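Mercuric reductase (Metallosphaera sedula, PDB 4YWO) probably reduces Hg(II) to elemental mercury with NADPH, working as a homodimeric FAD enzyme of the pyridine nucleotide-disulfide oxidoreductase family. Local coordinates at residues L294-N298 with P299-A303; A324-N327 with A328-S332; L356-A359 with E360-K364; G424-V427 with H428-I431. All coordinates share one frame; numbering follows the deposited sequence.

Contact 1 of 4, residues L294-N298 with P299-A303; sequences LRTDN and PHIYA
Ile-301 O is gripped by Thr-296: the backbone N donates to it at 2.8 Å, nearly straight at 168° and in the carbonyl plane, while Thr-296 OG1 stands 2.8 Å from the same oxygen. The residues form a reversal, a type I beta turn from Asn-298 to Ile-301, that leads into strand 301-303, within this chain an edge strand of the five-stranded parallel sheet, beside strand 139-142. Asn-298 serves the turn twice. Its O receives Ile-301 N, and its OD1 accepts His-300 N at 2.9 Å in an Asx turn; with chi1 at 177°, CG swings away from the backbone N and the amide lies alongside the chain ahead. Its ND2 passes Ile-301 CD1 and is bonded to Ala-278 O and Pro-125 O. A beta bridge pairs Arg-295 with Tyr-302, and their side chains run side by side. Glu-293 and Asp-291 hold the guanidinium by salt bridges, and its plane stands 76° from the ring. Arg-295 CG rests over one ring face, offset toward the rim, in a CH-pi contact, 4.1 Å from the Tyr-302 centroid. Arg-295 NE donates to Tyr-302 OH at 3.0 Å, and one water accepts from both that hydroxyl and Arg-295 NH2.

Contact 2 of 4, residues A324-N327 with A328-S332; sequences ATEN and ALTGS
The Asn-327 carboxamide uses its oxygen side on Ser-332: Ser-332 OG donates to Asn-327 OD1 at 2.8 Å, in the plane of the amide and on a lone pair. The other end of the group is spoken for elsewhere, with Asn-327 ND2 bonded to Lys-334 O and Glu-293 O, so the amide's rotation is well fixed. A second flat group, the peptide carbonyl of Glu-326, takes two donors from opposite faces of its plane. Thr-330 N reaches Glu-326 O at 2.9 Å in the usual helical way; Thr-330 OG1 comes at 2.7 Å from the other face, 41° above the plane. A chi1 of 72° sets that hydroxyl between the backbone N and carbonyl carbon of Thr-330, folded back onto the helix. The Glu-326 carboxylate makes its salt bridge to Lys-334, and a water joins Glu-326 OE2 to Thr-330 OG1. Another water donates to both Asn-327 O and Ser-332 O. Thr-325 CG2 lies alongside Leu-329 CD1 at 3.9 Å. Gly-331 N still bonds back to Asn-327 O, 3.1 Å away, but the residue leaves helical angles with positive phi. This is the glycine-terminated C-terminal end of helix 314-330, whose first residue, Glu-314, binds FAD.

Contact 3 of 4, residues L356-A359 with E360-K364; sequences LTEA and EARAK
Two chi1 values bring Glu-358 and Arg-362 together one helical turn apart: CG of Glu-358 points away from its backbone N (-178°), CG of Arg-362 away from its carbonyl carbon (-74°), and both chains then stretch out side by side. Arg-362 meets the carboxylate side-on, giving two nitrogens, NE and NH2, to one oxygen: NH2 reaches Glu-358 OE2 at 2.8 Å and NE reaches the same atom at 2.9 Å. That oxygen lies in the guanidinium plane, yet the carboxylate is turned 51° against it, so this salt bridge is no flat, paired one. At the helix start, Thr-357 and Glu-360 form a capping box. Thr-357 OG1 accepts Glu-360 N at 3.0 Å, and in return Thr-357 N donates to Glu-360 OE1 at 2.9 Å, meeting that oxygen from above the carboxylate plane. The box satisfies a first-turn amide that has no helical carbonyl before it, and a negative side chain here probably also suits the helix dipole. Ahead of the cap, Leu-356 CD1 packs on Ala-361 CB at 4.1 Å. The short helix 358-362 lies on the antiparallel sheet of the dimerisation domain: Ala-361 touches Val-394 and Val-368 of strands 390-396 and 368-374, Leu-356 pairs by backbone with Val-401, and Leu-356 O takes a hydrogen bond from His-404 on strand 399-407.

Contact 4 of 4, residues G424-V427 with H428-I431; sequences GATV and HDLI
A capping box opens helix 427-431, with Thr-426 as N-cap and Asp-429 as its partner three residues on. Thr-426 OG1 accepts Asp-429 N at 3.2 Å; the threonine hydroxyl (chi1 65°) is tucked in over its own backbone, where it meets the amide of Asp-429. In the reverse direction Thr-426 N donates to Asp-429 OD2 at 2.9 Å, a fairly straight bond of 165°. The oxygen is approached from 39° above the carboxylate plane, and Ala-425 CA lies 3.3 Å from Asp-429 OD2. Just upstream, Gly-424 follows helix 414-422 in a Schellman motif, its positive phi sending the chain off in a new direction, so one helix stops and the next is capped with only Ala-425 and Thr-426 between Gly-424 and Val-427. This loop belongs to the dimerisation domain, where Ala-425 and Asp-429 both pack on Phe-423 of the second subunit. Within the loop and first turn, Ala-425 CB touches Leu-430 CD2 at 3.9 Å. Val-427 and Ile-431 lean on Ala-448 of helix 442-449, and Leu-430 meets the same alanine. Regular helical bonding begins with Leu-430 N on Thr-426 O, followed by Ile-431 N on Val-427 O at 2.9 Å.

In the fold
Contacts 1 and 2 belong together: strand 301-303 and helix 314-330 follow one another, the centres of the two contacts are about 11 Å apart, Tyr-302 lies against Asn-327 and Ala-328, and one water serves both. Contact 1 is the buried one, a turn with a tyrosine-arginine pair; contact 2, partly buried, is a helix C-terminal end where a threonine hydroxyl and the glycine amide meet the last carbonyls and a serine holds the Asn-327 side chain. Contacts 3 and 4, in the dimerisation domain with centres about 19 Å apart, are partly buried helix starts with capping boxes, one using glutamate, the other aspartate. Contact 3, the more exposed, adds a salt bridge, whereas contact 4 faces the second subunit.

Contact 1 of 4, residues L294-N298 with P299-A303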
ATOM      1  N   LEU A 294       1.871 -30.964   4.283  1.00 16.94           N
ATOM      2  CA  LEU A 294       3.313 -30.729   4.546  1.00 16.91           C
ATOM      3  C   LEU A 294       3.949 -31.995   5.120  1.00 18.58           C
ATOM      4  O   LEU A 294       5.027 -31.958   5.764  1.00 16.56           O
ATOM      5  CB  LEU A 294       3.522 -29.558   5.506  1.00 17.99           C
ATOM      6  CG  LEU A 294       2.953 -28.247   4.892  1.00 19.92           C
ATOM      7  CD1 LEU A 294       3.114 -27.044   5.789  1.00 22.74           C
ATOM      8  CD2 LEU A 294       3.591 -27.995   3.531  1.00 20.33           C
ATOM      9  N   ARG A 295       3.236 -33.086   4.992  1.00 16.67           N
ATOM     10  CA  ARG A 295       3.709 -34.397   5.527  1.00 17.60           C
ATOM     11  C   ARG A 295       4.544 -35.125   4.533  1.00 17.17           C
ATOM     12  O   ARG A 295       4.222 -35.250   3.326  1.00 18.84           O
ATOM     13  CB  ARG A 295       2.451 -35.226   5.909  1.00 20.05           C
ATOM     14  CG  ARG A 295       2.716 -36.443   6.791  1.00 21.17           C
ATOM     15  CD  ARG A 295       1.355 -37.198   7.058  1.00 21.66           C
ATOM     16  NE  ARG A 295       0.402 -36.289   7.748  1.00 23.41           N
ATOM     17  CZ  ARG A 295      -0.679 -35.641   7.189  1.00 22.62           C
ATOM     18  NH1 ARG A 295      -0.987 -35.774   5.909  1.00 25.59           N
ATOM     19  NH2 ARG A 295      -1.430 -34.852   7.917  1.00 26.83           N
ATOM     20  N   THR A 296       5.696 -35.685   4.955  1.00 16.67           N
ATOM     21  CA  THR A 296       6.560 -36.412   4.048  1.00 16.99           C
ATOM     22  C   THR A 296       6.021 -37.877   3.879  1.00 18.62           C
ATOM     23  O   THR A 296       5.045 -38.234   4.495  1.00 21.48           O
ATOM     24  CB  THR A 296       8.041 -36.552   4.607  1.00 16.79           C
ATOM     25  OG1 THR A 296       8.106 -37.374   5.794  1.00 18.46           O
ATOM     26  CG2 THR A 296       8.668 -35.174   4.896  1.00 17.00           C
ATOM     27  N   ASP A 297       6.789 -38.686   3.191  1.00 19.60           N
ATOM     28  CA  ASP A 297       6.513 -40.189   3.131  1.00 24.14           C
ATOM     29  C   ASP A 297       6.617 -40.909   4.461  1.00 26.90           C
ATOM     30  O   ASP A 297       5.948 -41.950   4.647  1.00 27.34           O
ATOM     31  CB  ASP A 297       7.389 -40.834   2.063  1.00 24.66           C
ATOM     32  CG  ASP A 297       6.998 -40.360   0.672  1.00 33.29           C
ATOM     33  OD1 ASP A 297       5.996 -40.879   0.158  1.00 35.48           O
ATOM     34  OD2 ASP A 297       7.626 -39.487   0.075  1.00 30.04           O
ATOM     35  N   ASN A 298       7.345 -40.350   5.443  1.00 19.63           N
ATOM     36  CA  ASN A 298       7.305 -40.794   6.800  1.00 20.26           C
ATOM     37  C   ASN A 298       6.268 -40.038   7.484  1.00 21.93           C
ATOM     38  O   ASN A 298       6.365 -38.820   7.620  1.00 21.61           O
ATOM     39  CB  ASN A 298       8.658 -40.575   7.457  1.00 21.25           C
ATOM     40  CG  ASN A 298       8.700 -40.936   8.893  1.00 19.43           C
ATOM     41  OD1 ASN A 298       7.724 -40.943   9.660  1.00 22.12           O
ATOM     42  ND2 ASN A 298       9.932 -41.203   9.348  1.00 21.62           N
ATOM     43  N   PRO A 299       5.162 -40.679   7.910  1.00 21.94           N
ATOM     44  CA  PRO A 299       4.033 -39.888   8.444  1.00 22.47           C
ATOM     45  C   PRO A 299       4.261 -39.171   9.749  1.00 23.92           C
ATOM     46  O   PRO A 299       3.426 -38.361  10.162  1.00 24.19           O
ATOM     47  CB  PRO A 299       2.880 -40.977   8.600  1.00 25.34           C
ATOM     48  CG  PRO A 299       3.700 -42.206   8.918  1.00 25.60           C
ATOM     49  CD  PRO A 299       4.921 -42.155   8.068  1.00 23.22           C
ATOM     50  N   HIS A 300       5.419 -39.388  10.380  1.00 22.27           N
ATOM     51  CA  HIS A 300       5.767 -38.649  11.557  1.00 21.86           C
ATOM     52  C   HIS A 300       6.708 -37.444  11.277  1.00 16.92           C
ATOM     53  O   HIS A 300       7.118 -36.816  12.257  1.00 19.46           O
ATOM     54  CB  HIS A 300       6.511 -39.549  12.524  1.00 27.77           C
ATOM     55  CG  HIS A 300       5.710 -40.742  12.916  1.00 34.24           C
ATOM     56  ND1 HIS A 300       4.591 -40.633  13.718  1.00 48.86           N
ATOM     57  CD2 HIS A 300       5.749 -42.023  12.490  1.00 42.86           C
ATOM     58  CE1 HIS A 300       4.032 -41.823  13.857  1.00 48.80           C
ATOM     59  NE2 HIS A 300       4.710 -42.683  13.112  1.00 45.40           N
ATOM     60  N   ILE A 301       7.003 -37.226  10.045  1.00 14.60           N
ATOM     61  CA  ILE A 301       8.000 -36.162   9.621  1.00 14.82           C
ATOM     62  C   ILE A 301       7.251 -35.257   8.629  1.00 15.42           C
ATOM     63  O   ILE A 301       6.718 -35.702   7.594  1.00 16.13           O
ATOM     64  CB  ILE A 301       9.267 -36.730   9.037  1.00 16.23           C
ATOM     65  CG1 ILE A 301       9.919 -37.615  10.070  1.00 18.13           C
ATOM     66  CG2 ILE A 301      10.203 -35.603   8.570  1.00 16.23           C
ATOM     67  CD1 ILE A 301      11.224 -38.237   9.621  1.00 20.46           C
ATOM     68  N   TYR A 302       7.302 -33.952   8.975  1.00 15.94           N
ATOM     69  CA  TYR A 302       6.728 -32.888   8.136  1.00 15.63           C
ATOM     70  C   TYR A 302       7.915 -31.983   7.757  1.00 17.80           C
ATOM     71  O   TYR A 302       9.041 -32.073   8.310  1.00 15.22           O
ATOM     72  CB  TYR A 302       5.750 -32.142   8.988  1.00 15.69           C
ATOM     73  CG  TYR A 302       4.485 -32.913   9.286  1.00 18.62           C
ATOM     74  CD1 TYR A 302       4.501 -33.861  10.282  1.00 18.26           C
ATOM     75  CD2 TYR A 302       3.294 -32.581   8.700  1.00 20.56           C
ATOM     76  CE1 TYR A 302       3.353 -34.576  10.574  1.00 21.94           C
ATOM     77  CE2 TYR A 302       2.133 -33.303   8.966  1.00 23.56           C
ATOM     78  CZ  TYR A 302       2.172 -34.231   9.942  1.00 22.95           C
ATOM     79  OH  TYR A 302       1.084 -35.002  10.338  1.00 25.05           O
ATOM     80  N   ALA A 303       7.665 -31.094   6.780  1.00 16.56           N
ATOM     81  CA  ALA A 303       8.746 -30.184   6.337  1.00 14.26           C
ATOM     82  C   ALA A 303       8.115 -28.810   5.958  1.00 15.95           C
ATOM     83  O   ALA A 303       6.944 -28.751   5.636  1.00 16.09           O
ATOM     84  CB  ALA A 303       9.506 -30.737   5.227  1.00 17.66           C
TER
HETATM   85  O   HOH W   1      -2.042 -34.702  10.818  1.00 26.15           O

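Contact 2 of 4, residues A324-N327 with A328-S332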
ATOM      1  N   ALA A 324       2.632 -27.026   9.689  1.00 17.37           N
ATOM      2  CA  ALA A 324       3.295 -28.368   9.776  1.00 20.74           C
ATOM      3  C   ALA A 324       3.239 -28.802  11.210  1.00 19.66           C
ATOM      4  O   ALA A 324       2.932 -30.002  11.471  1.00 19.69           O
ATOM      5  CB  ALA A 324       4.718 -28.304   9.268  1.00 18.61           C
ATOM      6  N   THR A 325       3.501 -27.890  12.121  1.00 17.95           N
ATOM      7  CA  THR A 325       3.550 -28.157  13.539  1.00 18.09           C
ATOM      8  C   THR A 325       2.138 -28.559  14.030  1.00 20.90           C
ATOM      9  O   THR A 325       1.943 -29.543  14.766  1.00 22.30           O
ATOM     10  CB  THR A 325       4.186 -27.080  14.286  1.00 19.07           C
ATOM     11  OG1 THR A 325       5.527 -26.881  13.872  1.00 19.38           O
ATOM     12  CG2 THR A 325       4.119 -27.221  15.786  1.00 21.51           C
ATOM     13  N   GLU A 326       1.141 -27.747  13.673  1.00 18.95           N
ATOM     14  CA  GLU A 326      -0.207 -28.076  14.097  1.00 21.17           C
ATOM     15  C   GLU A 326      -0.607 -29.378  13.553  1.00 22.17           C
ATOM     16  O   GLU A 326      -1.266 -30.214  14.330  1.00 24.75           O
ATOM     17  CB  GLU A 326      -1.165 -26.921  13.648  1.00 25.66           C
ATOM     18  CG  GLU A 326      -2.556 -27.195  14.125  1.00 29.46           C
ATOM     19  CD  GLU A 326      -3.496 -26.029  13.920  1.00 36.55           C
ATOM     20  OE1 GLU A 326      -3.085 -25.007  13.312  1.00 35.64           O
ATOM     21  OE2 GLU A 326      -4.683 -26.202  14.279  1.00 37.98           O
ATOM     22  N   ASN A 327      -0.345 -29.697  12.285  1.00 19.61           N
ATOM     23  CA  ASN A 327      -0.757 -31.009  11.725  1.00 19.09           C
ATOM     24  C   ASN A 327      -0.010 -32.148  12.471  1.00 22.63           C
ATOM     25  O   ASN A 327      -0.586 -33.226  12.841  1.00 20.77           O
ATOM     26  CB  ASN A 327      -0.480 -31.155  10.280  1.00 18.06           C
ATOM     27  CG  ASN A 327      -1.429 -30.258   9.382  1.00 20.62           C
ATOM     28  OD1 ASN A 327      -2.427 -29.814   9.869  1.00 21.72           O
ATOM     29  ND2 ASN A 327      -1.149 -30.143   8.141  1.00 18.71           N
ATOM     30  N   ALA A 328       1.220 -31.875  12.816  1.00 19.69           N
ATOM     31  CA  ALA A 328       2.034 -32.973  13.486  1.00 19.78           C
ATOM     32  C   ALA A 328       1.547 -33.212  14.851  1.00 22.17           C
ATOM     33  O   ALA A 328       1.441 -34.431  15.220  1.00 23.43           O
ATOM     34  CB  ALA A 328       3.531 -32.563  13.506  1.00 18.08           C
ATOM     35  N   LEU A 329       1.186 -32.171  15.619  1.00 21.00           N
ATOM     36  CA  LEU A 329       0.869 -32.337  17.056  1.00 24.66           C
ATOM     37  C   LEU A 329      -0.630 -32.537  17.333  1.00 30.25           C
ATOM     38  O   LEU A 329      -0.964 -33.005  18.425  1.00 31.16           O
ATOM     39  CB  LEU A 329       1.318 -31.211  17.916  1.00 24.95           C
ATOM     40  CG  LEU A 329       2.786 -30.809  17.974  1.00 22.37           C
ATOM     41  CD1 LEU A 329       3.065 -29.538  18.685  1.00 26.18           C
ATOM     42  CD2 LEU A 329       3.544 -31.972  18.655  1.00 25.94           C
ATOM     43  N   THR A 330      -1.502 -32.190  16.378  1.00 27.65           N
ATOM     44  CA  THR A 330      -2.939 -32.276  16.674  1.00 27.07           C
ATOM     45  C   THR A 330      -3.601 -33.257  15.844  1.00 27.43           C
ATOM     46  O   THR A 330      -4.730 -33.584  16.113  1.00 31.68           O
ATOM     47  CB  THR A 330      -3.659 -30.883  16.554  1.00 24.70           C
ATOM     48  OG1 THR A 330      -3.746 -30.537  15.209  1.00 26.57           O
ATOM     49  CG2 THR A 330      -2.954 -29.834  17.278  1.00 30.89           C
ATOM     50  N   GLY A 331      -2.977 -33.744  14.793  1.00 27.01           N
ATOM     51  CA  GLY A 331      -3.617 -34.623  13.898  1.00 28.05           C
ATOM     52  C   GLY A 331      -4.531 -33.920  12.865  1.00 28.17           C
ATOM     53  O   GLY A 331      -5.308 -34.559  12.155  1.00 30.84           O
ATOM     54  N   SER A 332      -4.358 -32.612  12.724  1.00 24.85           N
ATOM     55  CA  SER A 332      -5.185 -31.831  11.734  1.00 26.37           C
ATOM     56  C   SER A 332      -4.691 -32.119  10.301  1.00 24.95           C
ATOM     57  O   SER A 332      -3.604 -32.748  10.027  1.00 24.64           O
ATOM     58  CB  SER A 332      -5.220 -30.365  12.128  1.00 30.49           C
ATOM     59  OG  SER A 332      -3.871 -29.889  12.257  1.00 25.56           O
TER
HETATM   60  O   HOH W   2      -5.600 -28.391  15.081  1.00 31.94           O
HETATM   61  O   HOH W   1      -2.042 -34.702  10.818  1.00 26.15           O

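Contact 3 of 4, residues L356-A359 with E360-K364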
ATOM      1  N   LEU A 356      -2.645 -16.827 -10.046  1.00 16.13           N
ATOM      2  CA  LEU A 356      -2.295 -17.405 -11.335  1.00 16.71           C
ATOM      3  C   LEU A 356      -1.943 -16.332 -12.368  1.00 15.62           C
ATOM      4  O   LEU A 356      -2.568 -15.238 -12.426  1.00 15.92           O
ATOM      5  CB  LEU A 356      -3.525 -18.144 -11.831  1.00 17.89           C
ATOM      6  CG  LEU A 356      -4.051 -19.268 -10.955  1.00 19.14           C
ATOM      7  CD1 LEU A 356      -5.231 -19.914 -11.694  1.00 23.18           C
ATOM      8  CD2 LEU A 356      -2.989 -20.275 -10.746  1.00 22.80           C
ATOM      9  N   THR A 357      -1.048 -16.698 -13.255  1.00 16.06           N
ATOM     10  CA  THR A 357      -0.875 -15.890 -14.455  1.00 16.75           C
ATOM     11  C   THR A 357      -2.068 -16.163 -15.387  1.00 17.82           C
ATOM     12  O   THR A 357      -2.792 -17.117 -15.226  1.00 18.73           O
ATOM     13  CB  THR A 357       0.429 -16.218 -15.227  1.00 19.07           C
ATOM     14  OG1 THR A 357       0.346 -17.601 -15.692  1.00 20.41           O
ATOM     15  CG2 THR A 357       1.667 -15.978 -14.407  1.00 21.15           C
ATOM     16  N   GLU A 358      -2.293 -15.279 -16.372  1.00 18.23           N
ATOM     17  CA  GLU A 358      -3.331 -15.522 -17.359  1.00 19.09           C
ATOM     18  C   GLU A 358      -3.129 -16.879 -18.102  1.00 21.42           C
ATOM     19  O   GLU A 358      -4.089 -17.642 -18.255  1.00 20.88           O
ATOM     20  CB  GLU A 358      -3.395 -14.359 -18.346  1.00 23.22           C
ATOM     21  CG  GLU A 358      -4.519 -14.587 -19.344  1.00 23.72           C
ATOM     22  CD  GLU A 358      -4.727 -13.471 -20.320  1.00 33.77           C
ATOM     23  OE1 GLU A 358      -3.992 -12.484 -20.283  1.00 26.94           O
ATOM     24  OE2 GLU A 358      -5.728 -13.598 -21.052  1.00 31.60           O
ATOM     25  N   ALA A 359      -1.923 -17.161 -18.500  1.00 20.46           N
ATOM     26  CA  ALA A 359      -1.615 -18.442 -19.197  1.00 22.93           C
ATOM     27  C   ALA A 359      -1.893 -19.607 -18.297  1.00 23.99           C
ATOM     28  O   ALA A 359      -2.494 -20.587 -18.722  1.00 26.33           O
ATOM     29  CB  ALA A 359      -0.187 -18.492 -19.625  1.00 22.81           C
ATOM     30  N   GLU A 360      -1.526 -19.518 -16.996  1.00 21.23           N
ATOM     31  CA  GLU A 360      -1.850 -20.604 -16.075  1.00 23.01           C
ATOM     32  C   GLU A 360      -3.320 -20.799 -15.930  1.00 22.25           C
ATOM     33  O   GLU A 360      -3.785 -21.922 -15.834  1.00 25.34           O
ATOM     34  CB  GLU A 360      -1.234 -20.366 -14.678  1.00 22.63           C
ATOM     35  CG  GLU A 360       0.232 -20.526 -14.701  1.00 22.28           C
ATOM     36  CD  GLU A 360       0.950 -19.903 -13.522  1.00 26.91           C
ATOM     37  OE1 GLU A 360       0.320 -19.224 -12.671  1.00 23.87           O
ATOM     38  OE2 GLU A 360       2.160 -20.190 -13.376  1.00 29.42           O
ATOM     39  N   ALA A 361      -4.131 -19.736 -15.859  1.00 18.77           N
ATOM     40  CA  ALA A 361      -5.553 -19.849 -15.703  1.00 19.02           C
ATOM     41  C   ALA A 361      -6.148 -20.473 -17.002  1.00 25.18           C
ATOM     42  O   ALA A 361      -7.066 -21.304 -16.935  1.00 22.95           O
ATOM     43  CB  ALA A 361      -6.167 -18.509 -15.431  1.00 21.46           C
ATOM     44  N   ARG A 362      -5.664 -20.019 -18.138  1.00 22.23           N
ATOM     45  CA  ARG A 362      -6.227 -20.517 -19.434  1.00 25.69           C
ATOM     46  C   ARG A 362      -5.879 -21.965 -19.639  1.00 28.91           C
ATOM     47  O   ARG A 362      -6.557 -22.615 -20.438  1.00 34.01           O
ATOM     48  CB  ARG A 362      -5.741 -19.650 -20.593  1.00 23.37           C
ATOM     49  CG  ARG A 362      -6.445 -18.303 -20.582  1.00 23.10           C
ATOM     50  CD  ARG A 362      -6.181 -17.535 -21.888  1.00 24.73           C
ATOM     51  NE  ARG A 362      -6.708 -16.176 -21.798  1.00 26.35           N
ATOM     52  CZ  ARG A 362      -7.983 -15.824 -21.787  1.00 30.14           C
ATOM     53  NH1 ARG A 362      -8.947 -16.691 -21.929  1.00 34.07           N
ATOM     54  NH2 ARG A 362      -8.279 -14.563 -21.647  1.00 34.27           N
ATOM     55  N   ALA A 363      -4.870 -22.481 -18.979  1.00 27.10           N
ATOM     56  CA  ALA A 363      -4.533 -23.903 -19.062  1.00 30.36           C
ATOM     57  C   ALA A 363      -5.439 -24.805 -18.246  1.00 33.97           C
ATOM     58  O   ALA A 363      -5.346 -26.017 -18.363  1.00 44.74           O
ATOM     59  CB  ALA A 363      -3.106 -24.153 -18.714  1.00 29.13           C
ATOM     60  N   LYS A 364      -6.285 -24.247 -17.395  1.00 31.57           N
ATOM     61  CA  LYS A 364      -7.245 -25.011 -16.597  1.00 37.23           C
ATOM     62  C   LYS A 364      -8.628 -24.910 -17.193  1.00 40.48           C
ATOM     63  O   LYS A 364      -8.874 -24.104 -18.065  1.00 38.89           O
ATOM     64  CB  LYS A 364      -7.304 -24.450 -15.175  1.00 35.73           C
ATOM     65  CG  LYS A 364      -5.981 -24.580 -14.487  1.00 37.50           C
ATOM     66  CD  LYS A 364      -6.098 -23.875 -13.197  1.00 41.67           C
ATOM     67  CE  LYS A 364      -4.841 -24.103 -12.434  1.00 51.88           C
ATOM     68  NZ  LYS A 364      -5.230 -24.009 -11.011  1.00 56.59           N
TER

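Contact 4 of 4, residues G424-V427 with H428-I431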
ATOM      1  N   GLY A 424     -12.518 -15.268  -2.796  1.00 20.09           N
ATOM      2  CA  GLY A 424     -13.213 -15.506  -4.085  1.00 20.36           C
ATOM      3  C   GLY A 424     -13.947 -14.282  -4.566  1.00 20.74           C
ATOM      4  O   GLY A 424     -15.018 -14.387  -5.168  1.00 22.05           O
ATOM      5  N   ALA A 425     -13.413 -13.069  -4.363  1.00 17.67           N
ATOM      6  CA  ALA A 425     -14.055 -11.868  -4.721  1.00 17.25           C
ATOM      7  C   ALA A 425     -14.276 -11.803  -6.257  1.00 20.27           C
ATOM      8  O   ALA A 425     -13.432 -12.294  -7.015  1.00 21.18           O
ATOM      9  CB  ALA A 425     -13.306 -10.611  -4.324  1.00 19.99           C
ATOM     10  N   THR A 426     -15.382 -11.199  -6.642  1.00 18.91           N
ATOM     11  CA  THR A 426     -15.611 -10.989  -8.048  1.00 20.98           C
ATOM     12  C   THR A 426     -15.133  -9.578  -8.359  1.00 19.19           C
ATOM     13  O   THR A 426     -14.966  -8.653  -7.492  1.00 19.38           O
ATOM     14  CB  THR A 426     -17.107 -11.147  -8.364  1.00 20.10           C
ATOM     15  OG1 THR A 426     -17.819 -10.098  -7.702  1.00 21.04           O
ATOM     16  CG2 THR A 426     -17.611 -12.473  -7.887  1.00 22.34           C
ATOM     17  N   VAL A 427     -15.107  -9.233  -9.658  1.00 19.77           N
ATOM     18  CA  VAL A 427     -14.905  -7.851 -10.014  1.00 21.43           C
ATOM     19  C   VAL A 427     -15.977  -6.903  -9.441  1.00 24.37           C
ATOM     20  O   VAL A 427     -15.671  -5.824  -8.999  1.00 21.33           O
ATOM     21  CB  VAL A 427     -14.632  -7.578 -11.534  1.00 26.75           C
ATOM     22  CG1 VAL A 427     -13.510  -8.462 -12.079  1.00 26.00           C
ATOM     23  CG2 VAL A 427     -15.897  -7.701 -12.280  1.00 29.47           C
ATOM     24  N   HIS A 428     -17.245  -7.337  -9.354  1.00 22.78           N
ATOM     25  CA  HIS A 428     -18.249  -6.420  -8.745  1.00 23.70           C
ATOM     26  C   HIS A 428     -17.986  -6.174  -7.346  1.00 20.07           C
ATOM     27  O   HIS A 428     -18.266  -5.109  -6.886  1.00 24.44           O
ATOM     28  CB  HIS A 428     -19.646  -7.054  -8.892  1.00 28.90           C
ATOM     29  CG  HIS A 428     -20.101  -7.074 -10.321  1.00 46.66           C
ATOM     30  ND1 HIS A 428     -19.972  -8.189 -11.131  1.00 61.25           N
ATOM     31  CD2 HIS A 428     -20.589  -6.089 -11.113  1.00 51.20           C
ATOM     32  CE1 HIS A 428     -20.409  -7.903 -12.347  1.00 57.57           C
ATOM     33  NE2 HIS A 428     -20.801  -6.640 -12.355  1.00 60.91           N
ATOM     34  N   ASP A 429     -17.417  -7.129  -6.639  1.00 22.03           N
ATOM     35  CA  ASP A 429     -17.043  -6.945  -5.212  1.00 20.91           C
ATOM     36  C   ASP A 429     -16.014  -5.824  -5.089  1.00 22.02           C
ATOM     37  O   ASP A 429     -16.113  -4.976  -4.211  1.00 25.55           O
ATOM     38  CB  ASP A 429     -16.452  -8.184  -4.538  1.00 23.86           C
ATOM     39  CG  ASP A 429     -17.472  -9.357  -4.365  1.00 24.18           C
ATOM     40  OD1 ASP A 429     -18.654  -9.005  -4.080  1.00 32.13           O
ATOM     41  OD2 ASP A 429     -17.030 -10.542  -4.379  1.00 24.84           O
ATOM     42  N   LEU A 430     -15.076  -5.797  -5.969  1.00 21.29           N
ATOM     43  CA  LEU A 430     -14.113  -4.699  -5.949  1.00 23.42           C
ATOM     44  C   LEU A 430     -14.728  -3.386  -6.353  1.00 22.78           C
ATOM     45  O   LEU A 430     -14.448  -2.335  -5.782  1.00 22.32           O
ATOM     46  CB  LEU A 430     -12.917  -5.027  -6.810  1.00 24.96           C
ATOM     47  CG  LEU A 430     -11.751  -5.731  -6.199  1.00 30.83           C
ATOM     48  CD1 LEU A 430     -11.122  -4.890  -5.086  1.00 34.39           C
ATOM     49  CD2 LEU A 430     -12.175  -7.051  -5.593  1.00 36.71           C
ATOM     50  N   ILE A 431     -15.532  -3.384  -7.416  1.00 21.16           N
ATOM     51  CA  ILE A 431     -16.229  -2.189  -7.803  1.00 20.42           C
ATOM     52  C   ILE A 431     -17.061  -1.562  -6.692  1.00 21.86           C
ATOM     53  O   ILE A 431     -17.095  -0.314  -6.548  1.00 24.28           O
ATOM     54  CB  ILE A 431     -17.040  -2.468  -9.087  1.00 22.04           C
ATOM     55  CG1 ILE A 431     -16.027  -2.824 -10.171  1.00 24.14           C
ATOM     56  CG2 ILE A 431     -17.861  -1.242  -9.495  1.00 22.46           C
ATOM     57  CD1 ILE A 431     -16.649  -3.423 -11.394  1.00 24.11           C
TER